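Local coordinates for protein hypothetical methylmalonyl-CoA decarboxylase alpha subunit (Sulfolobus tokodaii, PDB 1X0U) that is probably the carboxyl transferase subunit of a larger enzyme, belongs to the ClpP/crotonase clan and assembles here from six copies of its chain, at residues 56-61 and 115-120; 62-67 and 137-142; 72-77 and 101-106. All blocks are in the same frame, centred on the assembly; numbering follows the deposited sequence.

Contact 1. Residues 56-61 and 115-120; sequences NEIMTF and IVRAYE
I58 and M59 both come down on the aliphatic part of R117, and that is where the packing is tight. CD1 of I58 ends 3.6 Å from CG of R117, while SD of M59 reaches the same CG at 4.0 Å from a different direction. Each of the two side chains crosses the arginine at about a right angle. I58 holds CG1 between its backbone N and carbonyl carbon (chi1 59°), and from there an extended chi2 carries CD1 straight out to the helix. M59 sets CG beside its backbone N (chi1 -70°), and a nearly extended chi2 carries SD to CG and CB of R117; the bend at chi3 only swings CE. What is joined here is strand 56-57, outermost in its sheet within this chain, with the turn that follows it, and helix 109-125, which belongs to the crotonase-like layer of helices packed beside that sheet. Elsewhere on the helix, V116 and Y119 lean on helix 144-160. Things are looser near A118, whose backbone N lies 4.4 Å from CD1 of I58. The polar end of R117, bent away at chi2 and chi3, belongs to the partly exposed side. There NE is 3.8 Å from OE1 of E120, a long ion pair with the oxygen above the guanidinium plane, an attraction of charges with no N-H aimed at it. M59 also packs on K420 of the second subunit.

Contact 2. Residues 62-67 and 137-142; sequences ATTRAT and GARIQE
A66 and E142 mark the closest backbone approach, their CA atoms 6.4 Å apart, between an irregular run at 62-67 and a loop that tightens into a 3-10 turn at 140-142. In the first, the N of A66 donates to OG1 of T64 at 3.1 Å, closing an ST turn; in the second, the N of E142 bonds back to the O of R139. T64 and A66 from the first turn face R139 and E142 from the second. The CB of A66 rests on CG of E142 at 3.6 Å, a small apolar touch beside a polar cluster. T64 keeps OG1 anti to its own N (chi1 175°), which lets this one hydroxyl serve the ST turn and also donate to a water that in turn donates to OE2 of E142 at 2.8 Å. The 137-142 loop leads from strand 129-133 into helix 144-160, a beta-to-alpha connection of the crotonase-like fold. Within it, NH1 of R139 forms a salt bridge with OE2 of E142 at 3.0 Å; the carboxylate oxygen is met nearly head-on along its C-O bond, but lies 32° out of the guanidinium plane. CB of T64 sits at the edge of that guanidinium, 4.0 Å from NH1. Stronger partners lie outside: D79 shares the charge of R139, and the backbone N of E109 donates to OE1 of E142.

Contact 3. Residues 72-77 and 101-106; sequences DKQRFY and TVLGGS
V102 meets F76 first as one follows 101-106, the loop that leaves strand 91-98 and leads toward helix 109-125. With CG1 anti to the backbone N (chi1 175°), the valine sets this methyl 3.7 Å from CB of F76 and 3.8 Å from its CD2, so the root of the aromatic side chain and the near part of the ring share one methyl. The two side chains slide past each other in opposite directions, and the methyl comes at the ring obliquely. L103 is next, and its backbone takes a left-handed conformation. Its side chain, attached across the line of approach, bends back toward 72-77: CG lies 4.2 Å from CE2 of F76, again oblique to the ring, and CD2 reaches NE2 of Q74 at 4.1 Å. Q74 is the centre of an inverse gamma turn, and its side chain, bent at chi2, brings NE2 of the amide to the CD2 methyl, the two side chains meeting at a slant. G104 and G105 follow with positive phi, continuing the tight turn, in which the N of G105 bonds to the O of V102. S106 then closes the loop on L103: its N and its OG both donate to the O of L103, the hydroxyl at 2.9 Å and in the carbonyl plane. S106 OG also accepts from NE of R139, tying this corner to a neighbouring loop. Across the contact itself no hydrogen bond forms, so fit rather than directed bonding joins F76 to this loop, while the bonds within 101-106 fold the loop that carries V102 and L103.

Overall arrangement
All three contacts belong to the first half of the chain, and residues 56-77 provide one side of each. Contact 1 is buried and mainly apolar, with the turn after strand 56-57 laid on helix 109-125. Contact 2, also buried, is bridged by a water and an apolar touch beside a salt bridge inside 137-142, whereas contact 3, partly buried, is apolar between two loops. Contacts 2 and 3 are neighbours, centres about 8 Å apart, linked by R139 to S106 and by R75 to the O of A66. Contact 1 lies about 17 Å from both, centre to centre, meeting contact 3 where Y77 packs against F61. All three reach the second subunit, contact 3 through Y77 alone.

Contact 1. Residues 56-61 and 115-120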
ATOM      1  N   ASN A  56      19.328 -26.863  16.206  1.00 17.69           N
ATOM      2  CA  ASN A  56      19.091 -27.373  14.865  1.00 16.92           C
ATOM      3  C   ASN A  56      20.124 -26.781  13.923  1.00 17.13           C
ATOM      4  O   ASN A  56      20.029 -25.618  13.510  1.00 14.94           O
ATOM      5  CB  ASN A  56      17.683 -27.007  14.413  1.00 17.16           C
ATOM      6  CG  ASN A  56      16.642 -27.325  15.463  1.00 19.98           C
ATOM      7  OD1 ASN A  56      16.048 -26.420  16.061  1.00 21.96           O
ATOM      8  ND2 ASN A  56      16.421 -28.614  15.704  1.00 17.75           N
ATOM      9  N   GLU A  57      21.106 -27.598  13.572  1.00 16.11           N
ATOM     10  CA  GLU A  57      22.192 -27.150  12.723  1.00 18.23           C
ATOM     11  C   GLU A  57      21.923 -27.306  11.232  1.00 17.90           C
ATOM     12  O   GLU A  57      21.325 -28.284  10.799  1.00 19.36           O
ATOM     13  CB  GLU A  57      23.472 -27.892  13.131  1.00 17.90           C
ATOM     14  CG  GLU A  57      24.704 -27.600  12.292  1.00 17.83           C
ATOM     15  CD  GLU A  57      25.979 -28.079  12.967  1.00 16.62           C
ATOM     16  OE1 GLU A  57      25.910 -29.029  13.767  1.00 16.46           O
ATOM     17  OE2 GLU A  57      27.052 -27.511  12.696  1.00 20.62           O
ATOM     18  N   ILE A  58      22.348 -26.313  10.456  1.00 17.96           N
ATOM     19  CA  ILE A  58      22.187 -26.345   9.010  1.00 17.88           C
ATOM     20  C   ILE A  58      23.592 -26.338   8.417  1.00 19.48           C
ATOM     21  O   ILE A  58      24.515 -25.777   9.016  1.00 18.94           O
ATOM     22  CB  ILE A  58      21.424 -25.102   8.479  1.00 17.42           C
ATOM     23  CG1 ILE A  58      22.178 -23.826   8.846  1.00 16.79           C
ATOM     24  CG2 ILE A  58      20.014 -25.066   9.033  1.00 15.21           C
ATOM     25  CD1 ILE A  58      21.456 -22.541   8.442  1.00 15.28           C
ATOM     26  N   MET A  59      23.750 -26.962   7.250  1.00 18.66           N
ATOM     27  CA  MET A  59      25.041 -27.029   6.562  1.00 17.95           C
ATOM     28  C   MET A  59      26.163 -27.464   7.484  1.00 17.39           C
ATOM     29  O   MET A  59      27.237 -26.870   7.490  1.00 17.61           O
ATOM     30  CB  MET A  59      25.378 -25.670   5.947  1.00 17.34           C
ATOM     31  CG  MET A  59      24.500 -25.295   4.762  1.00 17.95           C
ATOM     32  SD  MET A  59      24.442 -23.514   4.475  1.00 22.95           S
ATOM     33  CE  MET A  59      25.893 -23.235   3.437  1.00 19.42           C
ATOM     34  N   THR A  60      25.912 -28.514   8.254  1.00 17.65           N
ATOM     35  CA  THR A  60      26.901 -29.030   9.192  1.00 20.27           C
ATOM     36  C   THR A  60      28.130 -29.675   8.553  1.00 20.36           C
ATOM     37  O   THR A  60      29.228 -29.599   9.105  1.00 21.27           O
ATOM     38  CB  THR A  60      26.254 -30.036  10.168  1.00 21.41           C
ATOM     39  OG1 THR A  60      27.118 -31.167  10.346  1.00 24.20           O
ATOM     40  CG2 THR A  60      24.912 -30.486   9.650  1.00 19.26           C
ATOM     41  N   PHE A  61      27.963 -30.305   7.393  1.00 20.50           N
ATOM     42  CA  PHE A  61      29.098 -30.940   6.736  1.00 19.70           C
ATOM     43  C   PHE A  61      29.741 -30.067   5.663  1.00 19.78           C
ATOM     44  O   PHE A  61      30.797 -30.412   5.134  1.00 19.64           O
ATOM     45  CB  PHE A  61      28.682 -32.276   6.124  1.00 20.64           C
ATOM     46  CG  PHE A  61      28.422 -33.358   7.136  1.00 22.33           C
ATOM     47  CD1 PHE A  61      27.167 -33.954   7.231  1.00 23.76           C
ATOM     48  CD2 PHE A  61      29.442 -33.814   7.967  1.00 22.87           C
ATOM     49  CE1 PHE A  61      26.931 -34.991   8.137  1.00 24.29           C
ATOM     50  CE2 PHE A  61      29.214 -34.853   8.876  1.00 25.22           C
ATOM     51  CZ  PHE A  61      27.955 -35.441   8.958  1.00 22.74           C
ATOM     52  N   ILE A 115      26.897 -18.408   7.620  1.00 14.41           N
ATOM     53  CA  ILE A 115      26.423 -17.338   8.480  1.00 15.95           C
ATOM     54  C   ILE A 115      25.333 -16.552   7.741  1.00 14.50           C
ATOM     55  O   ILE A 115      24.284 -16.254   8.306  1.00 14.46           O
ATOM     56  CB  ILE A 115      27.583 -16.390   8.878  1.00 16.27           C
ATOM     57  CG1 ILE A 115      28.587 -17.144   9.750  1.00 17.39           C
ATOM     58  CG2 ILE A 115      27.049 -15.176   9.641  1.00 17.61           C
ATOM     59  CD1 ILE A 115      29.707 -16.259  10.303  1.00 16.44           C
ATOM     60  N   VAL A 116      25.589 -16.235   6.475  1.00 14.96           N
ATOM     61  CA  VAL A 116      24.648 -15.489   5.636  1.00 15.14           C
ATOM     62  C   VAL A 116      23.317 -16.233   5.567  1.00 16.13           C
ATOM     63  O   VAL A 116      22.249 -15.623   5.675  1.00 15.00           O
ATOM     64  CB  VAL A 116      25.213 -15.306   4.188  1.00 15.79           C
ATOM     65  CG1 VAL A 116      24.120 -14.824   3.228  1.00 15.21           C
ATOM     66  CG2 VAL A 116      26.360 -14.306   4.199  1.00 14.58           C
ATOM     67  N   ARG A 117      23.391 -17.552   5.386  1.00 15.67           N
ATOM     68  CA  ARG A 117      22.199 -18.387   5.297  1.00 17.08           C
ATOM     69  C   ARG A 117      21.391 -18.349   6.593  1.00 16.44           C
ATOM     70  O   ARG A 117      20.163 -18.393   6.561  1.00 15.93           O
ATOM     71  CB  ARG A 117      22.605 -19.825   4.941  1.00 18.07           C
ATOM     72  CG  ARG A 117      21.575 -20.904   5.249  1.00 21.73           C
ATOM     73  CD  ARG A 117      20.251 -20.723   4.529  1.00 25.47           C
ATOM     74  NE  ARG A 117      20.355 -20.870   3.084  1.00 28.72           N
ATOM     75  CZ  ARG A 117      19.306 -21.005   2.278  1.00 31.26           C
ATOM     76  NH1 ARG A 117      18.082 -21.014   2.792  1.00 32.03           N
ATOM     77  NH2 ARG A 117      19.476 -21.122   0.959  1.00 29.57           N
ATOM     78  N   ALA A 118      22.082 -18.266   7.728  1.00 16.86           N
ATOM     79  CA  ALA A 118      21.410 -18.196   9.022  1.00 16.26           C
ATOM     80  C   ALA A 118      20.653 -16.879   9.081  1.00 16.72           C
ATOM     81  O   ALA A 118      19.488 -16.843   9.465  1.00 17.60           O
ATOM     82  CB  ALA A 118      22.428 -18.265  10.156  1.00 16.07           C
ATOM     83  N   TYR A 119      21.326 -15.795   8.699  1.00 16.40           N
ATOM     84  CA  TYR A 119      20.705 -14.478   8.694  1.00 15.93           C
ATOM     85  C   TYR A 119      19.517 -14.409   7.743  1.00 17.14           C
ATOM     86  O   TYR A 119      18.539 -13.719   8.032  1.00 16.07           O
ATOM     87  CB  TYR A 119      21.706 -13.396   8.297  1.00 15.06           C
ATOM     88  CG  TYR A 119      22.428 -12.762   9.458  1.00 18.90           C
ATOM     89  CD1 TYR A 119      23.717 -13.158   9.797  1.00 20.65           C
ATOM     90  CD2 TYR A 119      21.826 -11.753  10.214  1.00 19.86           C
ATOM     91  CE1 TYR A 119      24.399 -12.564  10.857  1.00 22.23           C
ATOM     92  CE2 TYR A 119      22.498 -11.151  11.280  1.00 22.76           C
ATOM     93  CZ  TYR A 119      23.787 -11.561  11.594  1.00 24.14           C
ATOM     94  OH  TYR A 119      24.481 -10.967  12.624  1.00 22.73           O
ATOM     95  N   GLU A 120      19.598 -15.107   6.607  1.00 16.47           N
ATOM     96  CA  GLU A 120      18.496 -15.087   5.641  1.00 16.35           C
ATOM     97  C   GLU A 120      17.285 -15.788   6.234  1.00 14.93           C
ATOM     98  O   GLU A 120      16.156 -15.386   6.011  1.00 15.84           O
ATOM     99  CB  GLU A 120      18.874 -15.794   4.330  1.00 16.25           C
ATOM    100  CG  GLU A 120      19.990 -15.152   3.504  1.00 15.88           C
ATOM    101  CD  GLU A 120      20.235 -15.910   2.195  1.00 17.26           C
ATOM    102  OE1 GLU A 120      20.036 -17.145   2.177  1.00 14.33           O
ATOM    103  OE2 GLU A 120      20.630 -15.282   1.193  1.00 14.78           O
TER

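Contact 2. Residues 62-67 and 137-142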
ATOM      1  N   ALA A  62      29.120 -28.932   5.353  1.00 18.93           N
ATOM      2  CA  ALA A  62      29.645 -28.031   4.328  1.00 20.07           C
ATOM      3  C   ALA A  62      31.124 -27.720   4.529  1.00 19.90           C
ATOM      4  O   ALA A  62      31.531 -27.305   5.606  1.00 20.97           O
ATOM      5  CB  ALA A  62      28.841 -26.740   4.311  1.00 20.42           C
ATOM      6  N   THR A  63      31.920 -27.915   3.483  1.00 19.74           N
ATOM      7  CA  THR A  63      33.363 -27.668   3.551  1.00 20.81           C
ATOM      8  C   THR A  63      33.833 -26.561   2.618  1.00 19.91           C
ATOM      9  O   THR A  63      33.060 -26.012   1.832  1.00 19.92           O
ATOM     10  CB  THR A  63      34.173 -28.941   3.191  1.00 20.10           C
ATOM     11  OG1 THR A  63      33.609 -29.545   2.021  1.00 20.98           O
ATOM     12  CG2 THR A  63      34.156 -29.941   4.331  1.00 20.04           C
ATOM     13  N   THR A  64      35.118 -26.235   2.712  1.00 19.99           N
ATOM     14  CA  THR A  64      35.697 -25.212   1.852  1.00 19.90           C
ATOM     15  C   THR A  64      35.900 -25.808   0.467  1.00 21.43           C
ATOM     16  O   THR A  64      36.048 -27.018   0.324  1.00 19.24           O
ATOM     17  CB  THR A  64      37.056 -24.731   2.369  1.00 18.89           C
ATOM     18  OG1 THR A  64      37.614 -23.812   1.424  1.00 16.76           O
ATOM     19  CG2 THR A  64      38.012 -25.910   2.555  1.00 14.60           C
ATOM     20  N   ARG A  65      35.900 -24.947  -0.546  1.00 25.14           N
ATOM     21  CA  ARG A  65      36.087 -25.372  -1.927  1.00 26.83           C
ATOM     22  C   ARG A  65      37.396 -24.822  -2.469  1.00 28.38           C
ATOM     23  O   ARG A  65      37.755 -25.078  -3.622  1.00 30.37           O
ATOM     24  CB  ARG A  65      34.939 -24.867  -2.796  1.00 26.41           C
ATOM     25  CG  ARG A  65      33.574 -25.330  -2.339  1.00 29.57           C
ATOM     26  CD  ARG A  65      32.512 -24.733  -3.211  1.00 29.46           C
ATOM     27  NE  ARG A  65      31.164 -25.063  -2.768  1.00 30.14           N
ATOM     28  CZ  ARG A  65      30.069 -24.736  -3.447  1.00 28.12           C
ATOM     29  NH1 ARG A  65      30.178 -24.079  -4.592  1.00 26.52           N
ATOM     30  NH2 ARG A  65      28.870 -25.062  -2.987  1.00 26.60           N
ATOM     31  N   ALA A  66      38.096 -24.046  -1.647  1.00 28.51           N
ATOM     32  CA  ALA A  66      39.369 -23.467  -2.057  1.00 29.60           C
ATOM     33  C   ALA A  66      40.363 -24.602  -2.261  1.00 30.77           C
ATOM     34  O   ALA A  66      40.226 -25.663  -1.656  1.00 28.34           O
ATOM     35  CB  ALA A  66      39.881 -22.507  -0.992  1.00 29.73           C
ATOM     36  N   THR A  67      41.362 -24.378  -3.106  1.00 33.17           N
ATOM     37  CA  THR A  67      42.356 -25.411  -3.373  1.00 37.37           C
ATOM     38  C   THR A  67      43.771 -24.920  -3.087  1.00 38.46           C
ATOM     39  O   THR A  67      44.688 -25.720  -2.887  1.00 39.24           O
ATOM     40  CB  THR A  67      42.301 -25.864  -4.843  1.00 38.78           C
ATOM     41  OG1 THR A  67      43.411 -25.295  -5.552  1.00 42.67           O
ATOM     42  CG2 THR A  67      41.003 -25.398  -5.502  1.00 40.03           C
ATOM     43  N   GLY A 137      40.179 -13.744  12.030  1.00 19.48           N
ATOM     44  CA  GLY A 137      39.947 -12.837  10.920  1.00 18.45           C
ATOM     45  C   GLY A 137      39.714 -13.525   9.591  1.00 18.31           C
ATOM     46  O   GLY A 137      39.249 -14.662   9.541  1.00 18.86           O
ATOM     47  N   ALA A 138      40.043 -12.837   8.505  1.00 19.07           N
ATOM     48  CA  ALA A 138      39.850 -13.399   7.171  1.00 20.55           C
ATOM     49  C   ALA A 138      40.737 -14.618   6.966  1.00 20.59           C
ATOM     50  O   ALA A 138      41.792 -14.737   7.589  1.00 22.11           O
ATOM     51  CB  ALA A 138      40.165 -12.355   6.119  1.00 18.13           C
ATOM     52  N   ARG A 139      40.307 -15.538   6.113  1.00 19.97           N
ATOM     53  CA  ARG A 139      41.143 -16.692   5.839  1.00 19.88           C
ATOM     54  C   ARG A 139      42.047 -16.214   4.708  1.00 20.61           C
ATOM     55  O   ARG A 139      41.631 -16.150   3.550  1.00 19.00           O
ATOM     56  CB  ARG A 139      40.311 -17.901   5.398  1.00 18.91           C
ATOM     57  CG  ARG A 139      41.137 -19.193   5.357  1.00 18.65           C
ATOM     58  CD  ARG A 139      40.276 -20.416   5.202  1.00 17.03           C
ATOM     59  NE  ARG A 139      39.442 -20.664   6.373  1.00 17.95           N
ATOM     60  CZ  ARG A 139      38.387 -21.470   6.360  1.00 17.13           C
ATOM     61  NH1 ARG A 139      38.054 -22.090   5.241  1.00 14.52           N
ATOM     62  NH2 ARG A 139      37.664 -21.653   7.456  1.00 16.45           N
ATOM     63  N   ILE A 140      43.275 -15.840   5.059  1.00 20.76           N
ATOM     64  CA  ILE A 140      44.219 -15.336   4.078  1.00 21.73           C
ATOM     65  C   ILE A 140      44.355 -16.298   2.897  1.00 20.69           C
ATOM     66  O   ILE A 140      44.417 -15.859   1.752  1.00 20.08           O
ATOM     67  CB  ILE A 140      45.608 -15.057   4.728  1.00 23.10           C
ATOM     68  CG1 ILE A 140      45.460 -14.018   5.847  1.00 25.65           C
ATOM     69  CG2 ILE A 140      46.576 -14.468   3.696  1.00 21.73           C
ATOM     70  CD1 ILE A 140      44.638 -14.480   7.018  1.00 30.07           C
ATOM     71  N   GLN A 141      44.357 -17.600   3.176  1.00 20.35           N
ATOM     72  CA  GLN A 141      44.476 -18.627   2.135  1.00 21.08           C
ATOM     73  C   GLN A 141      43.447 -18.520   0.998  1.00 19.99           C
ATOM     74  O   GLN A 141      43.699 -18.980  -0.124  1.00 18.24           O
ATOM     75  CB  GLN A 141      44.392 -20.029   2.753  1.00 21.14           C
ATOM     76  CG  GLN A 141      45.461 -20.339   3.798  1.00 25.32           C
ATOM     77  CD  GLN A 141      44.975 -20.121   5.232  1.00 29.00           C
ATOM     78  OE1 GLN A 141      44.493 -19.043   5.587  1.00 29.58           O
ATOM     79  NE2 GLN A 141      45.109 -21.149   6.059  1.00 29.96           N
ATOM     80  N   GLU A 142      42.294 -17.915   1.278  1.00 18.16           N
ATOM     81  CA  GLU A 142      41.252 -17.770   0.263  1.00 17.70           C
ATOM     82  C   GLU A 142      41.230 -16.404  -0.415  1.00 17.19           C
ATOM     83  O   GLU A 142      40.343 -16.100  -1.207  1.00 18.30           O
ATOM     84  CB  GLU A 142      39.885 -18.107   0.869  1.00 18.30           C
ATOM     85  CG  GLU A 142      39.717 -19.603   1.125  1.00 20.27           C
ATOM     86  CD  GLU A 142      38.338 -19.980   1.621  1.00 21.36           C
ATOM     87  OE1 GLU A 142      37.338 -19.475   1.064  1.00 24.70           O
ATOM     88  OE2 GLU A 142      38.251 -20.798   2.558  1.00 22.45           O
TER
HETATM   89  O   HOH W   1      35.615 -21.718   2.443  1.00 29.15           O

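Contact 3. Residues 72-77 and 101-106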
ATOM      1  N   ASP A  72      42.980 -27.788  -0.054  1.00 48.96           N
ATOM      2  CA  ASP A  72      42.407 -28.979  -0.678  1.00 51.14           C
ATOM      3  C   ASP A  72      42.596 -30.192   0.234  1.00 51.46           C
ATOM      4  O   ASP A  72      41.960 -31.231   0.043  1.00 52.06           O
ATOM      5  CB  ASP A  72      43.067 -29.249  -2.035  1.00 52.11           C
ATOM      6  CG  ASP A  72      44.578 -29.357  -1.942  1.00 53.52           C
ATOM      7  OD1 ASP A  72      45.219 -29.628  -2.980  1.00 55.00           O
ATOM      8  OD2 ASP A  72      45.128 -29.169  -0.837  1.00 54.52           O
ATOM      9  N   LYS A  73      43.476 -30.046   1.221  1.00 51.66           N
ATOM     10  CA  LYS A  73      43.759 -31.108   2.177  1.00 52.90           C
ATOM     11  C   LYS A  73      43.022 -30.848   3.496  1.00 53.12           C
ATOM     12  O   LYS A  73      42.466 -31.771   4.106  1.00 52.96           O
ATOM     13  CB  LYS A  73      45.267 -31.175   2.439  1.00 54.13           C
ATOM     14  CG  LYS A  73      46.113 -31.114   1.179  1.00 55.22           C
ATOM     15  CD  LYS A  73      45.892 -32.328   0.284  1.00 55.82           C
ATOM     16  CE  LYS A  73      46.295 -32.033  -1.158  1.00 56.33           C
ATOM     17  NZ  LYS A  73      47.627 -31.368  -1.270  1.00 56.41           N
ATOM     18  N   GLN A  74      43.032 -29.585   3.925  1.00 52.32           N
ATOM     19  CA  GLN A  74      42.379 -29.158   5.168  1.00 52.08           C
ATOM     20  C   GLN A  74      40.864 -28.979   5.056  1.00 50.17           C
ATOM     21  O   GLN A  74      40.346 -27.867   5.222  1.00 50.74           O
ATOM     22  CB  GLN A  74      42.994 -27.844   5.667  1.00 53.72           C
ATOM     23  CG  GLN A  74      44.319 -27.996   6.395  1.00 56.82           C
ATOM     24  CD  GLN A  74      44.187 -28.768   7.694  1.00 58.10           C
ATOM     25  OE1 GLN A  74      43.837 -29.951   7.697  1.00 59.81           O
ATOM     26  NE2 GLN A  74      44.459 -28.097   8.811  1.00 58.49           N
ATOM     27  N   ARG A  75      40.148 -30.067   4.786  1.00 46.85           N
ATOM     28  CA  ARG A  75      38.699 -29.976   4.675  1.00 42.62           C
ATOM     29  C   ARG A  75      37.976 -30.340   5.973  1.00 39.27           C
ATOM     30  O   ARG A  75      37.586 -31.493   6.184  1.00 39.95           O
ATOM     31  CB  ARG A  75      38.188 -30.852   3.524  1.00 43.69           C
ATOM     32  CG  ARG A  75      38.000 -30.095   2.211  1.00 42.79           C
ATOM     33  CD  ARG A  75      39.321 -29.615   1.656  1.00 43.67           C
ATOM     34  NE  ARG A  75      39.178 -28.633   0.577  1.00 44.95           N
ATOM     35  CZ  ARG A  75      38.534 -28.845  -0.569  1.00 44.46           C
ATOM     36  NH1 ARG A  75      38.472 -27.882  -1.480  1.00 43.00           N
ATOM     37  NH2 ARG A  75      37.946 -30.009  -0.808  1.00 45.33           N
ATOM     38  N   PHE A  76      37.806 -29.348   6.840  1.00 32.85           N
ATOM     39  CA  PHE A  76      37.116 -29.551   8.106  1.00 28.73           C
ATOM     40  C   PHE A  76      35.619 -29.399   7.882  1.00 26.14           C
ATOM     41  O   PHE A  76      35.179 -28.401   7.324  1.00 26.15           O
ATOM     42  CB  PHE A  76      37.566 -28.505   9.123  1.00 28.20           C
ATOM     43  CG  PHE A  76      38.965 -28.694   9.624  1.00 25.78           C
ATOM     44  CD1 PHE A  76      39.240 -29.628  10.616  1.00 25.35           C
ATOM     45  CD2 PHE A  76      40.005 -27.908   9.131  1.00 25.39           C
ATOM     46  CE1 PHE A  76      40.534 -29.774  11.119  1.00 25.97           C
ATOM     47  CE2 PHE A  76      41.302 -28.046   9.626  1.00 25.03           C
ATOM     48  CZ  PHE A  76      41.566 -28.979  10.623  1.00 24.63           C
ATOM     49  N   TYR A  77      34.833 -30.380   8.304  1.00 24.29           N
ATOM     50  CA  TYR A  77      33.380 -30.287   8.144  1.00 23.60           C
ATOM     51  C   TYR A  77      32.854 -29.037   8.851  1.00 21.87           C
ATOM     52  O   TYR A  77      33.191 -28.792  10.010  1.00 20.03           O
ATOM     53  CB  TYR A  77      32.690 -31.510   8.744  1.00 24.12           C
ATOM     54  CG  TYR A  77      32.844 -32.780   7.943  1.00 27.45           C
ATOM     55  CD1 TYR A  77      32.461 -32.834   6.603  1.00 27.94           C
ATOM     56  CD2 TYR A  77      33.319 -33.948   8.542  1.00 26.85           C
ATOM     57  CE1 TYR A  77      32.543 -34.023   5.877  1.00 28.49           C
ATOM     58  CE2 TYR A  77      33.406 -35.134   7.835  1.00 29.38           C
ATOM     59  CZ  TYR A  77      33.017 -35.170   6.504  1.00 30.16           C
ATOM     60  OH  TYR A  77      33.109 -36.355   5.814  1.00 33.02           O
ATOM     61  N   THR A 101      39.161 -23.596  16.731  1.00 16.50           N
ATOM     62  CA  THR A 101      40.043 -24.735  16.485  1.00 19.29           C
ATOM     63  C   THR A 101      40.123 -25.105  15.011  1.00 19.81           C
ATOM     64  O   THR A 101      40.947 -25.926  14.615  1.00 20.76           O
ATOM     65  CB  THR A 101      39.601 -25.993  17.262  1.00 19.48           C
ATOM     66  OG1 THR A 101      38.424 -26.544  16.659  1.00 20.10           O
ATOM     67  CG2 THR A 101      39.314 -25.645  18.721  1.00 20.99           C
ATOM     68  N   VAL A 102      39.257 -24.512  14.198  1.00 18.95           N
ATOM     69  CA  VAL A 102      39.268 -24.792  12.770  1.00 19.17           C
ATOM     70  C   VAL A 102      39.906 -23.611  12.055  1.00 18.85           C
ATOM     71  O   VAL A 102      39.241 -22.624  11.744  1.00 19.18           O
ATOM     72  CB  VAL A 102      37.829 -25.036  12.233  1.00 20.32           C
ATOM     73  CG1 VAL A 102      37.843 -25.205  10.723  1.00 20.06           C
ATOM     74  CG2 VAL A 102      37.243 -26.278  12.885  1.00 19.27           C
ATOM     75  N   LEU A 103      41.208 -23.711  11.814  1.00 19.70           N
ATOM     76  CA  LEU A 103      41.951 -22.654  11.137  1.00 19.92           C
ATOM     77  C   LEU A 103      41.714 -21.307  11.832  1.00 19.37           C
ATOM     78  O   LEU A 103      41.268 -20.331  11.215  1.00 20.06           O
ATOM     79  CB  LEU A 103      41.529 -22.588   9.660  1.00 19.79           C
ATOM     80  CG  LEU A 103      41.690 -23.895   8.863  1.00 22.91           C
ATOM     81  CD1 LEU A 103      41.046 -23.778   7.474  1.00 22.95           C
ATOM     82  CD2 LEU A 103      43.174 -24.226   8.734  1.00 23.69           C
ATOM     83  N   GLY A 104      42.017 -21.269  13.126  1.00 17.97           N
ATOM     84  CA  GLY A 104      41.835 -20.056  13.908  1.00 18.63           C
ATOM     85  C   GLY A 104      40.486 -19.382  13.707  1.00 18.58           C
ATOM     86  O   GLY A 104      40.391 -18.164  13.796  1.00 21.10           O
ATOM     87  N   GLY A 105      39.449 -20.173  13.439  1.00 18.76           N
ATOM     88  CA  GLY A 105      38.122 -19.622  13.214  1.00 18.00           C
ATOM     89  C   GLY A 105      38.057 -18.629  12.062  1.00 18.03           C
ATOM     90  O   GLY A 105      37.093 -17.882  11.947  1.00 18.24           O
ATOM     91  N   SER A 106      39.072 -18.624  11.202  1.00 18.49           N
ATOM     92  CA  SER A 106      39.128 -17.708  10.066  1.00 19.29           C
ATOM     93  C   SER A 106      37.853 -17.730   9.220  1.00 19.54           C
ATOM     94  O   SER A 106      37.154 -18.741   9.156  1.00 17.05           O
ATOM     95  CB  SER A 106      40.345 -18.021   9.190  1.00 18.46           C
ATOM     96  OG  SER A 106      40.314 -19.352   8.709  1.00 22.23           O
TER